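Local atomic coordinates of putative metal resistance protein (Proteus mirabilis, PDB entry 6C29), a protein that probably takes part in protein-disulfide reduction in the periplasm, its N-terminal tandem immunoglobulin-fold domain priming the disulfide isomerase ScsC. Residues R19-D23 / A133-F137; V92-E96 / Y141-M145. All blocks are in the same frame, centred on the assembly; numbering follows the deposited sequence. Where two conformers were deposited one is given.

In the fold
Both contacts pack the chain that follows strand 118-128 against one antiparallel sheet, 16-24, 30-38, 90-97, 68-69. Contact 1 sets the turn just before helix 137-145 on the outermost strand 16-24, and contact 2 sets the end of that helix on strand 90-97, two strands further in. Their centres lie about 11 Å apart, and their second segments come close together in sequence, Phe137 opening the helix that Tyr141 and Ala144 continue. Leu33 of the intervening strand 30-38 meets Thr21 and Phe137 of contact 1 as well as Tyr141 and Ala144 of contact 2. Turn and helix thus cross three neighbouring strands, and the chain then runs on to the second immunoglobulin-fold domain.

Contact 1 (R19-D23 / A133-F137); sequences RATAD and APADF
Arg19 meets Pro134 through one terminal nitrogen, NH2 standing 3.9 Å from Pro134 CG. Its chain, extended from CG to NE, carries the guanidinium beside Thr21, whose CG2 lies over one face, offset toward the rim. In the plane of that group a water accepts from Arg19 NH2 at 2.7 Å and donates a weak bond to Asp136 OD1; the direct salt bridges of Arg19 are to Glu35 and Asp4. The two branches of Thr21 have different partners: CG2 reaches Pro134 CG at 3.8 Å, while OG1, placed between backbone N and carbonyl carbon (chi1 54°), comes in plane to the Phe137 ring edge, 3.4 Å from CE1. Ala22 contributes backbone, its C over one face of that ring and its O 3.4 Å from Ala133 CB. At Asp23 the CB touches Phe137 CE2 at 3.6 Å and also Ala133 CB. A type I turn, Pro134 to Phe137, is closed by Phe137 N to Pro134 O at 3.1 Å. This is plain packing of the linker after strand 118-128 on the DsbD N-terminal-like immunoglobulin-fold domain: the turn leads into helix 137-145 and rests on strand 16-24, whose backbone also bonds to Thr5 and Ala3, while Phe137 reaches Lys31 and Leu33 of strand 30-38.

Contact 2 (V92-E96 / Y141-M145); sequences VFPIE and YNQAM
Strand 92-96 and helix segment 141-145 run nearly crosswise, their N-to-C directions 106° apart and their axes 8.1 Å apart at closest approach, with Val92 and Ala144 the nearest CA pair. Pro94 is at the centre of the apolar patch. Its CB sits 3.5 Å from Tyr141 CZ, approaching the phenol end of the ring obliquely, while its CG touches Ala144 CB at 3.9 Å and the selenium of Met145, a selenomethionine, at 3.7 Å. Bends at chi2 and chi3 fold the Met145 chain so that it runs at a slant to Pro94 and brings SE against it. Val92 adds CG1, 4.0 Å from Ala144 CB. The small methyl of Ala144 thus meets both Val92 and Pro94, consistent with the close approach of helix to strand.

Tyr141 supplies the direct hydrogen bond. With CG anti to the backbone N (chi1 -154°), the ring extends to the strand and OH donates to Ile95 O at 3.0 Å; the hydroxyl stands well above the carbonyl plane, off the lone-pair directions. Glu96 CG lies beside the same OH, its carboxylate hydrogen-bonded through OE2 to His70 NE2. A water donates to both Val92 O and Ala144 O, bridging the two backbones. The helix lies across an antiparallel sheet of the first immunoglobulin-fold domain, where strand 30-38 presents Leu33 to Val92, Tyr141 and Ala144, and Lys31 makes a cation-pi contact with Tyr141.

Contact 1 (R19-D23 / A133-F137)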
loop_
_atom_site.group_PDB
_atom_site.type_symbol
_atom_site.label_atom_id
_atom_site.label_comp_id
_atom_site.label_asym_id
_atom_site.label_seq_id
_atom_site.Cartn_x
_atom_site.Cartn_y
_atom_site.Cartn_z
ATOM N N ARG A 19 -4.159 -14.106 8.512
ATOM C CA ARG A 19 -3.261 -15.244 8.637
ATOM C C ARG A 19 -1.868 -14.805 8.278
ATOM O O ARG A 19 -1.703 -14.137 7.271
ATOM C CB ARG A 19 -3.687 -16.378 7.706
ATOM C CG ARG A 19 -2.699 -17.573 7.677
ATOM C CD ARG A 19 -3.253 -18.717 6.803
ATOM N NE ARG A 19 -2.342 -19.860 6.657
ATOM C CZ ARG A 19 -1.858 -20.318 5.497
ATOM N NH1 ARG A 19 -2.137 -19.718 4.339
ATOM N NH2 ARG A 19 -1.077 -21.396 5.496
ATOM N N ALA A 20 -0.872 -15.193 9.076
ATOM C CA ALA A 20 0.511 -14.946 8.749
ATOM C C ALA A 20 1.282 -16.248 8.661
ATOM O O ALA A 20 1.069 -17.163 9.469
ATOM C CB ALA A 20 1.148 -14.034 9.753
ATOM N N THR A 21 2.159 -16.323 7.672
ATOM C CA THR A 21 3.057 -17.451 7.476
ATOM C C THR A 21 4.452 -16.902 7.229
ATOM O O THR A 21 4.596 -15.746 6.843
ATOM C CB THR A 21 2.640 -18.314 6.305
ATOM O OG1 THR A 21 2.509 -17.503 5.130
ATOM C CG2 THR A 21 1.325 -19.022 6.622
ATOM N N ALA A 22 5.474 -17.692 7.492
ATOM C CA ALA A 22 6.818 -17.171 7.406
ATOM C C ALA A 22 7.859 -18.228 7.140
ATOM O O ALA A 22 7.643 -19.402 7.394
ATOM C CB ALA A 22 7.164 -16.428 8.693
ATOM N N ASP A 23 8.984 -17.766 6.612
ATOM C CA ASP A 23 10.150 -18.599 6.343
ATOM C C ASP A 23 11.395 -17.837 6.762
ATOM O O ASP A 23 11.541 -16.671 6.434
ATOM C CB ASP A 23 10.197 -18.950 4.866
ATOM C CG ASP A 23 11.234 -20.000 4.543
ATOM O OD1 ASP A 23 11.825 -20.566 5.483
ATOM O OD2 ASP A 23 11.450 -20.258 3.342
ATOM N N ALA A 133 8.066 -23.415 6.710
ATOM C CA ALA A 133 7.030 -22.671 6.019
ATOM C C ALA A 133 6.077 -23.667 5.367
ATOM O O ALA A 133 6.478 -24.778 5.028
ATOM C CB ALA A 133 7.629 -21.745 4.978
ATOM N N PRO A 134 4.810 -23.272 5.188
ATOM C CA PRO A 134 3.897 -24.167 4.468
ATOM C C PRO A 134 4.444 -24.554 3.096
ATOM O O PRO A 134 5.268 -23.844 2.517
ATOM C CB PRO A 134 2.618 -23.326 4.328
ATOM C CG PRO A 134 2.705 -22.310 5.414
ATOM C CD PRO A 134 4.165 -22.004 5.575
ATOM N N ALA A 135 3.966 -25.669 2.561
ATOM C CA ALA A 135 4.517 -26.230 1.327
ATOM C C ALA A 135 4.543 -25.244 0.151
ATOM O O ALA A 135 5.502 -25.200 -0.628
ATOM C CB ALA A 135 3.731 -27.469 0.926
ATOM N N ASP A 136 3.490 -24.458 0.004
ATOM C CA ASP A 136 3.452 -23.575 -1.146
ATOM C C ASP A 136 3.726 -22.125 -0.798
ATOM O O ASP A 136 3.239 -21.219 -1.469
ATOM C CB ASP A 136 2.134 -23.735 -1.859
ATOM C CG ASP A 136 0.968 -23.240 -1.070
ATOM O OD1 ASP A 136 1.110 -22.840 0.103
ATOM O OD2 ASP A 136 -0.121 -23.273 -1.667
ATOM N N PHE A 137 4.544 -21.922 0.227
ATOM C CA PHE A 137 4.882 -20.561 0.666
ATOM C C PHE A 137 5.562 -19.745 -0.430
ATOM O O PHE A 137 5.197 -18.583 -0.627
ATOM C CB PHE A 137 5.766 -20.619 1.913
ATOM C CG PHE A 137 6.140 -19.279 2.447
ATOM C CD1 PHE A 137 5.278 -18.585 3.267
ATOM C CD2 PHE A 137 7.375 -18.720 2.153
ATOM C CE1 PHE A 137 5.621 -17.362 3.765
ATOM C CE2 PHE A 137 7.734 -17.481 2.671
ATOM C CZ PHE A 137 6.865 -16.805 3.468
HETATM O O HOH W 1 -0.278 -21.658 2.912
#

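Contact 2 (V92-E96 / Y141-M145)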
loop_
_atom_site.group_PDB
_atom_site.type_symbol
_atom_site.label_atom_id
_atom_site.label_comp_id
_atom_site.label_asym_id
_atom_site.label_seq_id
_atom_site.Cartn_x
_atom_site.Cartn_y
_atom_site.Cartn_z
ATOM N N VAL A 92 -2.964 -9.486 0.277
ATOM C CA VAL A 92 -1.832 -10.203 0.878
ATOM C C VAL A 92 -0.605 -9.322 0.868
ATOM O O VAL A 92 -0.170 -8.895 -0.202
ATOM C CB VAL A 92 -1.503 -11.502 0.126
ATOM C CG1 VAL A 92 -0.373 -12.257 0.838
ATOM C CG2 VAL A 92 -2.707 -12.374 0.052
ATOM N N PHE A 93 -0.061 -9.017 2.049
ATOM C CA PHE A 93 1.101 -8.176 2.197
ATOM C C PHE A 93 2.365 -9.021 2.345
ATOM O O PHE A 93 2.505 -9.733 3.337
ATOM C CB PHE A 93 0.948 -7.259 3.420
ATOM C CG PHE A 93 -0.244 -6.351 3.358
ATOM C CD1 PHE A 93 -0.253 -5.270 2.514
ATOM C CD2 PHE A 93 -1.365 -6.569 4.159
ATOM C CE1 PHE A 93 -1.337 -4.429 2.442
ATOM C CE2 PHE A 93 -2.454 -5.720 4.088
ATOM C CZ PHE A 93 -2.439 -4.643 3.232
ATOM N N PRO A 94 3.284 -8.972 1.370
ATOM C CA PRO A 94 4.616 -9.537 1.592
ATOM C C PRO A 94 5.481 -8.600 2.421
ATOM O O PRO A 94 5.525 -7.402 2.125
ATOM C CB PRO A 94 5.183 -9.697 0.180
ATOM C CG PRO A 94 4.160 -9.087 -0.765
ATOM C CD PRO A 94 3.179 -8.332 0.057
ATOM N N ILE A 95 6.133 -9.152 3.428
ATOM C CA ILE A 95 6.952 -8.430 4.372
ATOM C C ILE A 95 8.301 -9.143 4.466
ATOM O O ILE A 95 8.370 -10.367 4.325
ATOM C CB ILE A 95 6.268 -8.372 5.734
ATOM C CG1 ILE A 95 4.930 -7.625 5.612
ATOM C CG2 ILE A 95 7.150 -7.699 6.750
ATOM C CD1 ILE A 95 3.984 -7.910 6.730
ATOM N N GLU A 96 9.366 -8.370 4.620
ATOM C CA GLU A 96 10.695 -8.935 4.813
ATOM C C GLU A 96 11.330 -8.282 6.028
ATOM O O GLU A 96 11.215 -7.075 6.210
ATOM C CB GLU A 96 11.563 -8.731 3.573
ATOM C CG GLU A 96 11.110 -9.561 2.368
ATOM C CD GLU A 96 11.933 -9.323 1.104
ATOM O OE1 GLU A 96 12.979 -9.993 0.937
ATOM O OE2 GLU A 96 11.536 -8.475 0.266
ATOM N N TYR A 141 4.213 -16.400 -2.005
ATOM C CA TYR A 141 4.986 -15.158 -1.881
ATOM C C TYR A 141 5.163 -14.524 -3.267
ATOM O O TYR A 141 5.023 -13.296 -3.421
ATOM C CB TYR A 141 6.365 -15.418 -1.242
ATOM C CG TYR A 141 6.885 -14.210 -0.547
ATOM C CD1 TYR A 141 7.538 -13.217 -1.229
ATOM C CD2 TYR A 141 6.706 -14.060 0.824
ATOM C CE1 TYR A 141 7.965 -12.111 -0.575
ATOM C CE2 TYR A 141 7.123 -12.958 1.485
ATOM C CZ TYR A 141 7.772 -11.992 0.790
ATOM O OH TYR A 141 8.230 -10.841 1.406
ATOM N N ASN A 142 5.505 -15.320 -4.275
ATOM C CA ASN A 142 5.680 -14.785 -5.622
ATOM C C ASN A 142 4.375 -14.280 -6.215
ATOM O O ASN A 142 4.371 -13.273 -6.918
ATOM C CB ASN A 142 6.323 -15.820 -6.513
ATOM C CG ASN A 142 7.795 -16.013 -6.195
ATOM O OD1 ASN A 142 8.444 -15.138 -5.622
ATOM N ND2 ASN A 142 8.330 -17.159 -6.578
ATOM N N GLN A 143 3.284 -14.974 -5.959
ATOM C CA GLN A 143 1.976 -14.492 -6.391
ATOM C C GLN A 143 1.659 -13.132 -5.775
ATOM O O GLN A 143 1.157 -12.240 -6.458
ATOM C CB GLN A 143 0.860 -15.492 -6.003
ATOM C CG GLN A 143 0.814 -16.828 -6.756
ATOM C CD GLN A 143 0.438 -16.667 -8.216
ATOM O OE1 GLN A 143 -0.711 -16.347 -8.523
ATOM N NE2 GLN A 143 1.392 -16.854 -9.103
ATOM N N ALA A 144 1.999 -12.945 -4.501
ATOM C CA ALA A 144 1.763 -11.686 -3.834
ATOM C C ALA A 144 2.666 -10.579 -4.357
ATOM O O ALA A 144 2.210 -9.442 -4.548
ATOM C CB ALA A 144 1.967 -11.853 -2.341
HETATM N N MSE A 145 3.945 -10.907 -4.548
HETATM C CA MSE A 145 4.895 -9.933 -5.065
HETATM C C MSE A 145 4.540 -9.472 -6.458
HETATM O O MSE A 145 4.822 -8.309 -6.820
HETATM C CB MSE A 145 6.307 -10.498 -5.074
HETATM C CG MSE A 145 6.955 -10.571 -3.737
HETATM SE SE MSE A 145 7.249 -8.858 -2.871
HETATM C CE MSE A 145 8.216 -7.891 -4.221
HETATM O O HOH W 2 -0.179 -9.111 -2.925
#